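Local coordinates for hypothetical protein, IPT/TIG domain protein (Bacteroides ovatus, PDB 4HW6) that is of unknown function but, pairing an IPT/TIG domain with a six-bladed beta-propeller, may bind carbohydrate as an auxiliary nutrient-binding protein, at residues Ile278-His281 against Trp286-Ile289; Ile289-Asn292 against Ile297-Val300; Phe342-Ala347 against Glu352-Phe357; Glu346-Glu351 against Leu370-Arg375; Thr366-Thr371 against Val376-Gly381. All blocks are in the same frame, centred on the assembly; numbering follows the deposited sequence. Where two conformers were deposited one is given.

Contact 1 of 5, residues Ile278-His281 against Trp286-Ile289; sequences IVWH and WAYI. With EDO (1,2-ethanediol), chain F.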
# COMPACT_ATOMS: atom_id res chain seq x y z
N ILE A 278 12.32 1.19 -11.90
CA ILE A 278 11.97 -0.07 -12.55
C ILE A 278 11.31 -0.99 -11.53
O ILE A 278 11.77 -1.09 -10.41
CB ILE A 278 13.22 -0.73 -13.15
CG1 ILE A 278 13.82 0.17 -14.26
CG2 ILE A 278 12.88 -2.10 -13.78
CD1 ILE A 278 15.18 -0.27 -14.75
N VAL A 279 10.19 -1.60 -11.92
CA VAL A 279 9.48 -2.54 -11.06
C VAL A 279 9.12 -3.80 -11.86
O VAL A 279 8.39 -3.72 -12.86
CB VAL A 279 8.17 -1.94 -10.47
CG1 VAL A 279 7.62 -2.89 -9.42
CG2 VAL A 279 8.36 -0.53 -9.90
N TRP A 280 9.63 -4.95 -11.42
CA TRP A 280 9.31 -6.23 -12.03
C TRP A 280 7.85 -6.63 -11.74
O TRP A 280 7.37 -6.53 -10.61
CB TRP A 280 10.28 -7.34 -11.58
CG TRP A 280 11.60 -7.22 -12.23
CD1 TRP A 280 12.74 -6.70 -11.69
CD2 TRP A 280 11.89 -7.51 -13.59
NE1 TRP A 280 13.76 -6.71 -12.62
CE2 TRP A 280 13.25 -7.17 -13.81
CE3 TRP A 280 11.13 -8.02 -14.65
CZ2 TRP A 280 13.86 -7.35 -15.05
CZ3 TRP A 280 11.74 -8.16 -15.89
CH2 TRP A 280 13.09 -7.84 -16.07
N HIS A 281 7.16 -7.10 -12.78
CA HIS A 281 5.90 -7.79 -12.55
C HIS A 281 6.18 -9.00 -11.68
O HIS A 281 7.24 -9.60 -11.79
CB HIS A 281 5.28 -8.24 -13.87
CG HIS A 281 3.87 -8.72 -13.75
ND1 HIS A 281 3.53 -10.05 -13.57
CD2 HIS A 281 2.70 -8.04 -13.79
CE1 HIS A 281 2.21 -10.15 -13.51
NE2 HIS A 281 1.69 -8.94 -13.63
N TRP A 286 8.11 -9.45 -17.29
CA TRP A 286 8.36 -8.11 -17.77
C TRP A 286 8.41 -7.14 -16.59
O TRP A 286 8.04 -7.51 -15.49
CB TRP A 286 7.30 -7.67 -18.77
CG TRP A 286 5.87 -7.79 -18.33
CD1 TRP A 286 5.04 -8.83 -18.58
CD2 TRP A 286 5.10 -6.81 -17.61
NE1 TRP A 286 3.79 -8.58 -18.05
CE2 TRP A 286 3.79 -7.34 -17.47
CE3 TRP A 286 5.36 -5.53 -17.13
CZ2 TRP A 286 2.76 -6.65 -16.83
CZ3 TRP A 286 4.30 -4.82 -16.47
CH2 TRP A 286 3.03 -5.41 -16.34
N ALA A 287 8.92 -5.94 -16.85
CA ALA A 287 8.97 -4.87 -15.85
C ALA A 287 8.36 -3.60 -16.42
O ALA A 287 8.42 -3.39 -17.61
CB ALA A 287 10.41 -4.59 -15.43
N TYR A 288 7.84 -2.75 -15.57
CA TYR A 288 7.62 -1.36 -15.93
C TYR A 288 8.86 -0.53 -15.66
O TYR A 288 9.56 -0.72 -14.66
CB TYR A 288 6.44 -0.76 -15.18
CG TYR A 288 5.07 -1.15 -15.69
CD1 TYR A 288 4.77 -1.18 -17.04
CD2 TYR A 288 4.06 -1.48 -14.80
CE1 TYR A 288 3.49 -1.55 -17.49
CE2 TYR A 288 2.79 -1.84 -15.23
CZ TYR A 288 2.51 -1.87 -16.57
OH TYR A 288 1.27 -2.25 -17.02
N ILE A 289 9.10 0.41 -16.55
CA ILE A 289 10.05 1.47 -16.38
C ILE A 289 9.28 2.79 -16.27
O ILE A 289 8.69 3.28 -17.26
CB ILE A 289 11.02 1.59 -17.56
CG1 ILE A 289 11.61 0.22 -17.97
CG2 ILE A 289 12.13 2.59 -17.23
CD1 ILE A 289 12.27 0.25 -19.33
C1 EDO F . 1.05 -10.67 -17.33
O1 EDO F . 1.48 -10.02 -18.53
C2 EDO F . 2.19 -11.48 -16.73
O2 EDO F . 2.77 -12.34 -17.72

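Contact 2 of 5, residues Ile289-Asn292 against Ile297-Val300; sequences IIYN and IYRV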
# COMPACT_ATOMS: atom_id res chain seq x y z
N ILE A 289 9.10 0.41 -16.55
CA ILE A 289 10.05 1.47 -16.38
C ILE A 289 9.28 2.79 -16.27
O ILE A 289 8.69 3.28 -17.26
CB ILE A 289 11.02 1.59 -17.56
CG1 ILE A 289 11.61 0.22 -17.97
CG2 ILE A 289 12.13 2.59 -17.23
CD1 ILE A 289 12.27 0.25 -19.33
N ILE A 290 9.24 3.33 -15.05
CA ILE A 290 8.62 4.60 -14.80
C ILE A 290 9.59 5.72 -15.13
O ILE A 290 10.68 5.77 -14.55
CB ILE A 290 8.12 4.73 -13.36
CG1 ILE A 290 7.21 3.55 -12.98
CG2 ILE A 290 7.38 6.06 -13.20
CD1 ILE A 290 6.78 3.55 -11.52
N TYR A 291 9.23 6.57 -16.10
CA TYR A 291 10.06 7.71 -16.48
C TYR A 291 9.63 8.84 -15.55
O TYR A 291 8.71 9.61 -15.84
CB TYR A 291 9.84 8.11 -17.94
CG TYR A 291 10.50 7.28 -19.01
CD1 TYR A 291 10.63 5.89 -18.90
CD2 TYR A 291 11.00 7.89 -20.16
CE1 TYR A 291 11.26 5.14 -19.90
CE2 TYR A 291 11.60 7.15 -21.17
CZ TYR A 291 11.71 5.77 -21.05
OH TYR A 291 12.33 5.05 -22.07
N ASN A 292 10.26 8.91 -14.38
CA ASN A 292 9.82 9.85 -13.35
C ASN A 292 9.82 11.30 -13.79
O ASN A 292 8.96 12.06 -13.41
CB ASN A 292 10.68 9.73 -12.07
CG ASN A 292 10.88 8.30 -11.60
OD1 ASN A 292 12.01 7.87 -11.42
ND2 ASN A 292 9.79 7.57 -11.37
N ILE A 297 5.19 5.79 -18.63
CA ILE A 297 5.59 4.48 -18.16
C ILE A 297 5.79 3.58 -19.40
O ILE A 297 4.94 3.54 -20.29
CB ILE A 297 4.53 3.85 -17.22
CG1 ILE A 297 4.33 4.71 -15.96
CG2 ILE A 297 4.95 2.41 -16.85
CD1 ILE A 297 3.18 4.25 -15.06
N TYR A 298 6.92 2.90 -19.44
CA TYR A 298 7.22 1.94 -20.48
C TYR A 298 7.22 0.54 -19.89
O TYR A 298 7.32 0.36 -18.66
CB TYR A 298 8.62 2.19 -21.05
CG TYR A 298 8.81 3.32 -22.03
CD1 TYR A 298 8.41 4.61 -21.74
CD2 TYR A 298 9.50 3.11 -23.23
CE1 TYR A 298 8.65 5.67 -22.63
CE2 TYR A 298 9.73 4.15 -24.12
CZ TYR A 298 9.30 5.44 -23.81
OH TYR A 298 9.56 6.48 -24.70
N ARG A 299 7.15 -0.45 -20.78
CA ARG A 299 7.32 -1.85 -20.40
C ARG A 299 8.53 -2.46 -21.11
O ARG A 299 8.74 -2.22 -22.31
CB ARG A 299 6.05 -2.65 -20.73
CG ARG A 299 6.21 -4.17 -20.70
CD ARG A 299 4.88 -4.88 -20.56
NE ARG A 299 4.92 -6.24 -21.09
CZ ARG A 299 3.87 -7.06 -21.11
NH1 ARG A 299 2.71 -6.65 -20.62
NH2 ARG A 299 3.97 -8.28 -21.62
N VAL A 300 9.29 -3.28 -20.39
CA VAL A 300 10.41 -4.03 -20.96
C VAL A 300 10.17 -5.52 -20.70
O VAL A 300 10.01 -5.96 -19.56
CB VAL A 300 11.77 -3.54 -20.44
CG1 VAL A 300 11.84 -3.58 -18.91
CG2 VAL A 300 12.88 -4.35 -21.10

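Contact 3 of 5, residues Phe342-Ala347 against Glu352-Phe357; sequences FVKNEA and EDEYDF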
# COMPACT_ATOMS: atom_id res chain seq x y z
N PHE A 342 2.78 -3.51 -7.77
CA PHE A 342 1.76 -4.40 -8.25
C PHE A 342 0.89 -4.93 -7.12
O PHE A 342 1.40 -5.38 -6.10
CB PHE A 342 2.41 -5.54 -9.00
CG PHE A 342 3.02 -5.12 -10.32
CD1 PHE A 342 2.23 -5.01 -11.45
CD2 PHE A 342 4.37 -4.85 -10.43
CE1 PHE A 342 2.77 -4.62 -12.68
CE2 PHE A 342 4.90 -4.45 -11.64
CZ PHE A 342 4.11 -4.37 -12.78
N VAL A 343 -0.42 -4.89 -7.32
CA VAL A 343 -1.36 -5.35 -6.32
C VAL A 343 -2.39 -6.26 -6.98
O VAL A 343 -3.00 -5.90 -8.00
CB VAL A 343 -2.04 -4.14 -5.62
CG1 VAL A 343 -3.07 -4.62 -4.63
CG2 VAL A 343 -1.01 -3.26 -4.95
N LYS A 344 -2.59 -7.44 -6.40
CA LYS A 344 -3.53 -8.42 -6.96
C LYS A 344 -4.95 -7.87 -6.98
O LYS A 344 -5.42 -7.27 -6.01
CB LYS A 344 -3.47 -9.73 -6.16
CG LYS A 344 -3.80 -10.97 -6.97
CD LYS A 344 -3.25 -12.22 -6.29
CE LYS A 344 -2.86 -13.29 -7.29
NZ LYS A 344 -2.48 -14.57 -6.61
N ASN A 345 -5.62 -8.04 -8.12
CA ASN A 345 -7.02 -7.66 -8.25
C ASN A 345 -7.82 -8.96 -8.44
O ASN A 345 -7.68 -9.67 -9.44
CB ASN A 345 -7.22 -6.72 -9.44
CG ASN A 345 -8.64 -6.22 -9.57
OD1 ASN A 345 -9.58 -6.83 -9.05
ND2 ASN A 345 -8.82 -5.12 -10.27
N GLU A 346 -8.67 -9.26 -7.46
CA GLU A 346 -9.48 -10.49 -7.51
C GLU A 346 -10.45 -10.55 -8.70
O GLU A 346 -10.76 -11.64 -9.17
CB GLU A 346 -10.21 -10.71 -6.18
CG GLU A 346 -9.26 -11.13 -5.05
CD GLU A 346 -8.46 -12.39 -5.38
OE1 GLU A 346 -9.08 -13.41 -5.75
OE2 GLU A 346 -7.21 -12.36 -5.27
N ALA A 347 -10.89 -9.40 -9.21
CA ALA A 347 -11.65 -9.37 -10.45
C ALA A 347 -10.88 -9.95 -11.66
O ALA A 347 -11.50 -10.36 -12.63
CB ALA A 347 -12.11 -7.96 -10.75
N GLU A 352 -4.36 -13.68 -17.63
CA GLU A 352 -2.90 -13.74 -17.78
C GLU A 352 -2.22 -12.77 -16.83
O GLU A 352 -1.15 -13.06 -16.28
CB GLU A 352 -2.46 -13.43 -19.22
CG GLU A 352 -2.31 -14.68 -20.08
CD GLU A 352 -1.61 -14.41 -21.39
OE1 GLU A 352 -0.77 -13.47 -21.45
OE2 GLU A 352 -1.90 -15.13 -22.37
N ASP A 353 -2.85 -11.61 -16.63
CA ASP A 353 -2.33 -10.64 -15.67
C ASP A 353 -3.33 -10.43 -14.53
O ASP A 353 -4.41 -9.90 -14.74
CB ASP A 353 -2.02 -9.30 -16.34
CG ASP A 353 -1.14 -8.40 -15.49
OD1 ASP A 353 -1.01 -8.62 -14.26
OD2 ASP A 353 -0.55 -7.46 -16.05
N GLU A 354 -2.96 -10.85 -13.33
CA GLU A 354 -3.85 -10.78 -12.19
C GLU A 354 -3.64 -9.53 -11.35
O GLU A 354 -4.26 -9.41 -10.30
CB GLU A 354 -3.68 -12.04 -11.32
CG GLU A 354 -4.29 -13.28 -11.98
CD GLU A 354 -4.21 -14.52 -11.11
OE1 GLU A 354 -3.15 -14.73 -10.47
OE2 GLU A 354 -5.21 -15.29 -11.08
N TYR A 355 -2.83 -8.58 -11.83
CA TYR A 355 -2.38 -7.42 -11.03
C TYR A 355 -2.74 -6.08 -11.65
O TYR A 355 -2.66 -5.92 -12.87
CB TYR A 355 -0.86 -7.43 -10.83
CG TYR A 355 -0.40 -8.60 -10.00
CD1 TYR A 355 -0.15 -9.82 -10.59
CD2 TYR A 355 -0.26 -8.48 -8.62
CE1 TYR A 355 0.23 -10.91 -9.84
CE2 TYR A 355 0.11 -9.57 -7.85
CZ TYR A 355 0.37 -10.77 -8.47
OH TYR A 355 0.74 -11.89 -7.75
N ASP A 356 -3.12 -5.13 -10.80
CA ASP A 356 -3.11 -3.73 -11.15
C ASP A 356 -1.79 -3.12 -10.67
O ASP A 356 -1.15 -3.64 -9.76
CB ASP A 356 -4.28 -3.00 -10.49
CG ASP A 356 -5.58 -3.11 -11.27
OD1 ASP A 356 -5.57 -3.20 -12.51
OD2 ASP A 356 -6.66 -3.07 -10.62
N PHE A 357 -1.39 -2.01 -11.28
CA PHE A 357 -0.17 -1.29 -10.94
C PHE A 357 -0.58 0.07 -10.33
O PHE A 357 -1.04 0.97 -11.05
CB PHE A 357 0.70 -1.10 -12.18
CG PHE A 357 2.09 -0.57 -11.89
CD1 PHE A 357 3.01 -1.34 -11.17
CD2 PHE A 357 2.48 0.68 -12.37
CE1 PHE A 357 4.30 -0.86 -10.92
CE2 PHE A 357 3.76 1.15 -12.12
CZ PHE A 357 4.66 0.37 -11.41

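Contact 4 of 5, residues Glu346-Glu351 against Leu370-Arg375; sequences EAYAGE and LTPEGR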
# COMPACT_ATOMS: atom_id res chain seq x y z
N GLU A 346 -8.67 -9.26 -7.46
CA GLU A 346 -9.48 -10.49 -7.51
C GLU A 346 -10.45 -10.55 -8.70
O GLU A 346 -10.76 -11.64 -9.17
CB GLU A 346 -10.21 -10.71 -6.18
CG GLU A 346 -9.26 -11.13 -5.05
CD GLU A 346 -8.46 -12.39 -5.38
OE1 GLU A 346 -9.08 -13.41 -5.75
OE2 GLU A 346 -7.21 -12.36 -5.27
N ALA A 347 -10.89 -9.40 -9.21
CA ALA A 347 -11.65 -9.37 -10.45
C ALA A 347 -10.88 -9.95 -11.66
O ALA A 347 -11.50 -10.36 -12.63
CB ALA A 347 -12.11 -7.96 -10.75
N TYR A 348 -9.56 -9.99 -11.60
CA TYR A 348 -8.74 -10.54 -12.69
C TYR A 348 -8.37 -12.01 -12.49
O TYR A 348 -7.54 -12.53 -13.25
CB TYR A 348 -7.43 -9.78 -12.83
CG TYR A 348 -7.51 -8.27 -13.05
CD1 TYR A 348 -8.69 -7.66 -13.50
CD2 TYR A 348 -6.39 -7.47 -12.86
CE1 TYR A 348 -8.75 -6.28 -13.71
CE2 TYR A 348 -6.45 -6.10 -13.07
CZ TYR A 348 -7.64 -5.51 -13.49
OH TYR A 348 -7.65 -4.14 -13.70
N ALA A 349 -8.93 -12.66 -11.48
CA ALA A 349 -8.57 -14.05 -11.16
C ALA A 349 -8.63 -14.93 -12.41
O ALA A 349 -9.64 -14.96 -13.12
CB ALA A 349 -9.49 -14.62 -10.07
N GLY A 350 -7.51 -15.60 -12.68
CA GLY A 350 -7.39 -16.51 -13.81
C GLY A 350 -7.00 -15.88 -15.13
O GLY A 350 -6.82 -16.58 -16.12
N GLU A 351 -6.86 -14.56 -15.17
CA GLU A 351 -6.46 -13.89 -16.41
C GLU A 351 -4.94 -13.95 -16.47
O GLU A 351 -4.31 -14.26 -15.46
CB GLU A 351 -7.03 -12.47 -16.47
CG GLU A 351 -8.55 -12.48 -16.36
CD GLU A 351 -9.24 -11.18 -16.72
OE1 GLU A 351 -10.45 -11.25 -17.05
OE2 GLU A 351 -8.61 -10.10 -16.66
N LEU A 370 -2.65 1.85 -13.16
CA LEU A 370 -2.48 1.40 -14.54
C LEU A 370 -2.93 -0.05 -14.61
O LEU A 370 -2.36 -0.92 -13.93
CB LEU A 370 -1.01 1.55 -14.94
CG LEU A 370 -0.61 1.02 -16.33
CD1 LEU A 370 -1.41 1.68 -17.45
CD2 LEU A 370 0.88 1.24 -16.52
N THR A 371 -3.93 -0.33 -15.43
CA THR A 371 -4.47 -1.67 -15.55
C THR A 371 -3.77 -2.42 -16.67
O THR A 371 -3.06 -1.79 -17.48
CB THR A 371 -5.98 -1.64 -15.81
OG1 THR A 371 -6.22 -1.12 -17.14
CG2 THR A 371 -6.66 -0.76 -14.78
N PRO A 372 -3.94 -3.74 -16.72
CA PRO A 372 -3.27 -4.51 -17.77
C PRO A 372 -3.68 -4.14 -19.20
O PRO A 372 -2.89 -4.33 -20.11
CB PRO A 372 -3.68 -5.95 -17.47
CG PRO A 372 -3.87 -5.95 -15.98
CD PRO A 372 -4.53 -4.62 -15.68
N GLU A 373 -4.87 -3.58 -19.40
CA GLU A 373 -5.20 -3.09 -20.75
C GLU A 373 -4.50 -1.78 -21.11
O GLU A 373 -4.57 -1.33 -22.25
CB GLU A 373 -6.71 -2.97 -20.92
CG GLU A 373 -7.38 -1.80 -20.21
CD GLU A 373 -8.87 -1.66 -20.55
OE1 GLU A 373 -9.30 -2.20 -21.59
OE2 GLU A 373 -9.62 -1.01 -19.79
N GLY A 374 -3.82 -1.17 -20.14
CA GLY A 374 -3.22 0.12 -20.34
C GLY A 374 -4.06 1.32 -19.94
O GLY A 374 -3.70 2.46 -20.24
N ARG A 375 -5.13 1.12 -19.19
CA ARG A 375 -5.96 2.25 -18.77
C ARG A 375 -5.44 2.86 -17.49
O ARG A 375 -5.04 2.15 -16.59
CB ARG A 375 -7.41 1.84 -18.57
CG ARG A 375 -8.31 3.03 -18.23
CD ARG A 375 -9.80 2.71 -18.25
NE ARG A 375 -10.33 2.54 -19.61
CZ ARG A 375 -10.59 3.53 -20.48
NH1 ARG A 375 -10.37 4.82 -20.21
NH2 ARG A 375 -11.07 3.20 -21.68

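Contact 5 of 5, residues Thr366-Thr371 against Val376-Gly381; sequences TVRVLT and VTTYAG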
# COMPACT_ATOMS: atom_id res chain seq x y z
N THR A 366 -1.67 12.63 -6.78
CA THR A 366 -2.59 11.52 -6.77
C THR A 366 -1.90 10.17 -6.63
O THR A 366 -0.69 10.01 -6.90
CB THR A 366 -3.45 11.50 -8.05
OG1 THR A 366 -2.59 11.46 -9.21
CG2 THR A 366 -4.35 12.73 -8.13
N VAL A 367 -2.68 9.19 -6.22
CA VAL A 367 -2.38 7.79 -6.40
C VAL A 367 -3.24 7.34 -7.59
O VAL A 367 -4.45 7.59 -7.63
CB VAL A 367 -2.69 6.96 -5.15
CG1 VAL A 367 -2.41 5.48 -5.41
CG2 VAL A 367 -1.87 7.46 -3.93
N ARG A 368 -2.60 6.71 -8.58
CA ARG A 368 -3.25 6.33 -9.83
C ARG A 368 -3.07 4.85 -10.04
O ARG A 368 -2.26 4.21 -9.37
CB ARG A 368 -2.73 7.19 -11.00
CG ARG A 368 -2.98 8.67 -10.72
CD ARG A 368 -2.51 9.63 -11.80
NE ARG A 368 -3.45 9.66 -12.90
CZ ARG A 368 -3.20 10.31 -14.03
NH1 ARG A 368 -2.07 11.00 -14.15
NH2 ARG A 368 -4.06 10.32 -15.02
N VAL A 369 -3.84 4.29 -10.99
CA VAL A 369 -3.77 2.87 -11.29
C VAL A 369 -3.60 2.70 -12.77
O VAL A 369 -4.32 3.34 -13.55
CB VAL A 369 -5.04 2.13 -10.84
CG1 VAL A 369 -4.86 0.63 -11.04
CG2 VAL A 369 -5.33 2.43 -9.39
N LEU A 370 -2.65 1.85 -13.16
CA LEU A 370 -2.48 1.40 -14.54
C LEU A 370 -2.93 -0.05 -14.61
O LEU A 370 -2.36 -0.92 -13.93
CB LEU A 370 -1.01 1.55 -14.94
CG LEU A 370 -0.61 1.02 -16.33
CD1 LEU A 370 -1.41 1.68 -17.45
CD2 LEU A 370 0.88 1.24 -16.52
N THR A 371 -3.93 -0.33 -15.43
CA THR A 371 -4.47 -1.67 -15.55
C THR A 371 -3.77 -2.42 -16.67
O THR A 371 -3.06 -1.79 -17.48
CB THR A 371 -5.98 -1.64 -15.81
OG1 THR A 371 -6.22 -1.12 -17.14
CG2 THR A 371 -6.66 -0.76 -14.78
N VAL A 376 -5.41 4.19 -17.44
CA VAL A 376 -4.95 4.93 -16.27
C VAL A 376 -6.15 5.58 -15.63
O VAL A 376 -6.87 6.31 -16.31
CB VAL A 376 -3.95 6.04 -16.64
CG1 VAL A 376 -3.56 6.81 -15.37
CG2 VAL A 376 -2.72 5.45 -17.33
N THR A 377 -6.38 5.30 -14.35
CA THR A 377 -7.48 5.93 -13.60
C THR A 377 -6.91 6.50 -12.31
O THR A 377 -5.84 6.08 -11.88
CB THR A 377 -8.59 4.92 -13.27
OG1 THR A 377 -8.01 3.88 -12.47
CG2 THR A 377 -9.22 4.36 -14.55
N THR A 378 -7.56 7.50 -11.74
CA THR A 378 -7.10 8.10 -10.49
C THR A 378 -7.79 7.42 -9.29
O THR A 378 -9.00 7.32 -9.25
CB THR A 378 -7.29 9.62 -10.52
OG1 THR A 378 -6.46 10.14 -11.58
CG2 THR A 378 -6.87 10.26 -9.16
N TYR A 379 -7.00 6.88 -8.37
CA TYR A 379 -7.54 6.18 -7.21
C TYR A 379 -7.81 7.11 -6.03
O TYR A 379 -8.87 6.96 -5.37
CB TYR A 379 -6.56 5.09 -6.81
CG TYR A 379 -6.92 4.20 -5.64
CD1 TYR A 379 -8.08 3.40 -5.64
CD2 TYR A 379 -6.07 4.12 -4.55
CE1 TYR A 379 -8.36 2.55 -4.57
CE2 TYR A 379 -6.35 3.28 -3.49
CZ TYR A 379 -7.48 2.51 -3.48
OH TYR A 379 -7.71 1.70 -2.40
N ALA A 380 -6.90 8.05 -5.76
CA ALA A 380 -7.03 8.94 -4.60
C ALA A 380 -6.36 10.29 -4.84
O ALA A 380 -5.31 10.36 -5.50
CB ALA A 380 -6.47 8.25 -3.35
N GLY A 381 -6.94 11.34 -4.25
CA GLY A 381 -6.36 12.69 -4.28
C GLY A 381 -7.20 13.65 -5.07
O GLY A 381 -8.18 13.26 -5.70

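Contact 1 of 5, residues Ile278-His281 against Trp286-Ile289
Trp286 O accepts from His281 N at 2.9 Å, and Trp280 CE3 comes within 3.2 Å of the same oxygen. Further along, Val279 and Tyr288 exchange two backbone bonds, N to O each way. Those bonds zip up the hairpin of strands 276-280 and 286-291, the first two of a four-stranded antiparallel sheet that makes a blade of the propeller. On the Ile278, Trp280 and Ala287 face, Ala287 CB sits over the six-membered ring of Trp280, 3.8 Å from its centroid, and also meets Ile278 CG2 at 3.9 Å. Near the turn a second indole is covered in the same way. With CG lodged between its backbone N and carbonyl carbon (chi1 54°), Trp286 folds its indole back under His281, whose CB stands 4.0 Å from the centroid of the six-membered ring; the imidazole itself is inclined at 34° to the indole. That imidazole is held at both nitrogens, NE2 by Asp353 and ND1 by Thr283. At the indole edge, Trp286 NE1 donates to O1 of a 1,2-ethanediol at 2.8 Å, a molecule probably carried over from the crystallisation liquor.

Contact 2 of 5, residues Ile289-Asn292 against Ile297-Val300
Ile289 and Tyr298 pair in the second hairpin of a propeller blade, where strand 286-291 turns back into strand 296-301. Both backbone bonds of the pair are short and nearly straight: Ile289 N to Tyr298 O is 2.8 Å, and Tyr298 N to Ile289 O is also 2.8 Å, with 174° at the hydrogen. The next pair, Ile290 with Ile297, is non-hydrogen-bonded, and its side chains point to the other face of the sheet. There Ile290 CG1 comes within 4.3 Å of Ile297 CG1, and the two isoleucines carry on to Phe357 and Phe359 of strand 355-361, so this face is where one blade packs on the next. On the Ile289 and Tyr298 face, Val300 CG1 touches both CG1 and CD1 of Ile289, 3.9 Å from the latter. The strand then bends: Tyr291 is the centre of an inverse gamma turn, and its side chain points toward the facing strand. Both tyrosines carry CG anti to the carbonyl carbon (chi1 -77° in Tyr291), and their rings lie almost parallel, planes 4° apart and centroids 4.1 Å apart, as an offset stack. The two carboxylate oxygens of Asp270 take one tyrosine hydroxyl each, which is likely to limit sliding of the rings, and Phe276 meets Tyr291 edge-to-face. The displacement is such that the phenol oxygen of one ring overlies the other ring: Tyr291 OH stands above the centre of the Tyr298 face, 3.4 Å from Tyr298 CE2.

Contact 3 of 5, residues Phe342-Ala347 against Glu352-Phe357
Strands 342-344 and 355-357 run antiparallel, with Val343 and Asp356 as the hydrogen-bonded pair (Val343 N to Asp356 O 2.8 Å), and beyond them Asn345 N reaches Glu354 O at 2.9 Å. In the pair before, Phe342 offers its ring face to the edge of Phe357: Phe357 CD1 stands over the ring centre, 3.6 Å from Phe342 CZ, with the planes at 50°. Phe342 CD1 also meets Tyr355 CB at 4.0 Å, and the same ring packs edge-to-face with His281 of the neighbouring blade. Cutting Phe342 back to an alanine would probably open a gap under Phe357 CD1 and take from His281 one of its aromatic neighbours. Tyr355 crosses Phe342 at about a right angle, its CD2 3.4 Å from Lys344 N, so the phenol runs along the opposing backbone. Lys344 and Glu354 lie side by side in a long salt bridge, while Glu354 OE2 takes Gly350 N. The Asn345 amide is gripped at both ends, which sets its flip: ND2 donates to Asp356 OD2 at 3.0 Å from above the carboxylate plane, and OD1 receives Ala347 N at 2.9 Å. Asp356 OD1 in turn holds Tyr348 OH. Within the second segment, Asp353 OD1 accepts from Tyr355 N, the same oxygen that takes His281 NE2. Two Asx turns, at Asn345 and Asp353, flank the connecting loop of this propeller-blade beta hairpin.

Contact 4 of 5, residues Glu346-Glu351 against Leu370-Arg375
Tyr348 reaches from one blade loop to another, where Pro372 and Thr371 meet it. The loops hold turns of different make: a type II beta turn from Tyr348 to Glu351 lies in the loop joining strands 337-344 and 355-361, and a type I turn from Thr371 to Gly374 joins strands 366-370 and 375-380. The CB of Tyr348 already points toward the second loop, with CG anti to the carbonyl carbon (chi1 -56°). Moving outward along one side of the ring, CE2 is the first atom to touch, 3.6 Å from Pro372 CD and 3.9 Å from Pro372 CG; CZ follows, still against CD. At the tip Tyr348 OH lies 3.7 Å from Thr371 CB, about as far from its methyl, the two side chains crossing at roughly a right angle. No hydrogen bond links the loops directly; the hydroxyl's polar partner is Asp356 OD1, on the strand between them, whose side chain also touches Thr371 and Pro372. Each turn is braced from within. In the first, Glu351 N bonds Tyr348 O at 2.9 Å, and Gly350 supplies the positive phi that a type II turn wants. In the second, Gly374 N reaches Thr371 O at 2.8 Å while Thr371 N meets Arg375 O at 3.0 Å, the pattern of a type I turn with a G1 bulge. Thr371 OG1 adds one more tie, accepting from Arg375 N at 3.2 Å.

Contact 5 of 5, residues Thr366-Thr371 against Val376-Gly381
Val367 O takes two backbone donors at once, Tyr379 N at 2.7 Å and Ala380 N at 3.1 Å: a classic beta bulge in the hairpin of strands 366-370 and 375-380, part of a propeller blade. The extra residue shifts the register by one, so that Val367 pairs with Ala380 but Arg368 with Thr378. Beyond the bulge the ladder is regular, Val369 N bonding Thr377 O at 2.8 Å. At the bulge, Tyr379 and Ala380 both face Val367. Tyr379 runs beside Val367, its CG turned opposite the main-chain N (chi1 -179°); Val367 CG1 approaches the ring edge 4.0 Å from Tyr379 CD2, while Tyr379 CB rests 3.9 Å from Val369 CG2. The opposite face carries Arg368. Its chain bends at CG-CD (chi3 79°), bringing the guanidinium across Val376 with CG1 over one face, 3.6 Å from Arg368 NH2. The charge is buried but well supplied, NH2 paired with Asp326 and NH1 with Asp361 and the carbonyl of Arg333. A methionine in its place would probably leave Asp326 and Asp361 without their cationic mate. Asp326 also binds Thr378 OG1, so one carboxylate oxygen of Asp326 joins both members of the pair. At the far end a side chain at Gly381 would crowd Thr366 CA, and the backbone angles there themselves call for glycine. Close by, Thr366 CG2 lies 3.7 Å from Thr378 CG2, the two side chains crossing at about a right angle.

Contacts 1 and 2 are the successive hairpins of one blade, sharing strand 286-291, and both are buried; contacts 3 and 5 belong to another blade, where strands 355-361 and 366-370 are neighbours. Contact 5 buries a charged arginine that is paired with two aspartates, whereas contacts 1 and 2 rely on aromatic rings and isoleucines. Contact 3 is partly buried: it meets contact 1 through Phe342 against His281 and, near its loop, through Asp353, and its charged end is near the surface. Contact 4 lies at the surface, the smallest and without a direct hydrogen bond, yet Asp356 of contact 3 holds its tyrosine. Leu370 touches Tyr288 and Ile297 where the blades meet.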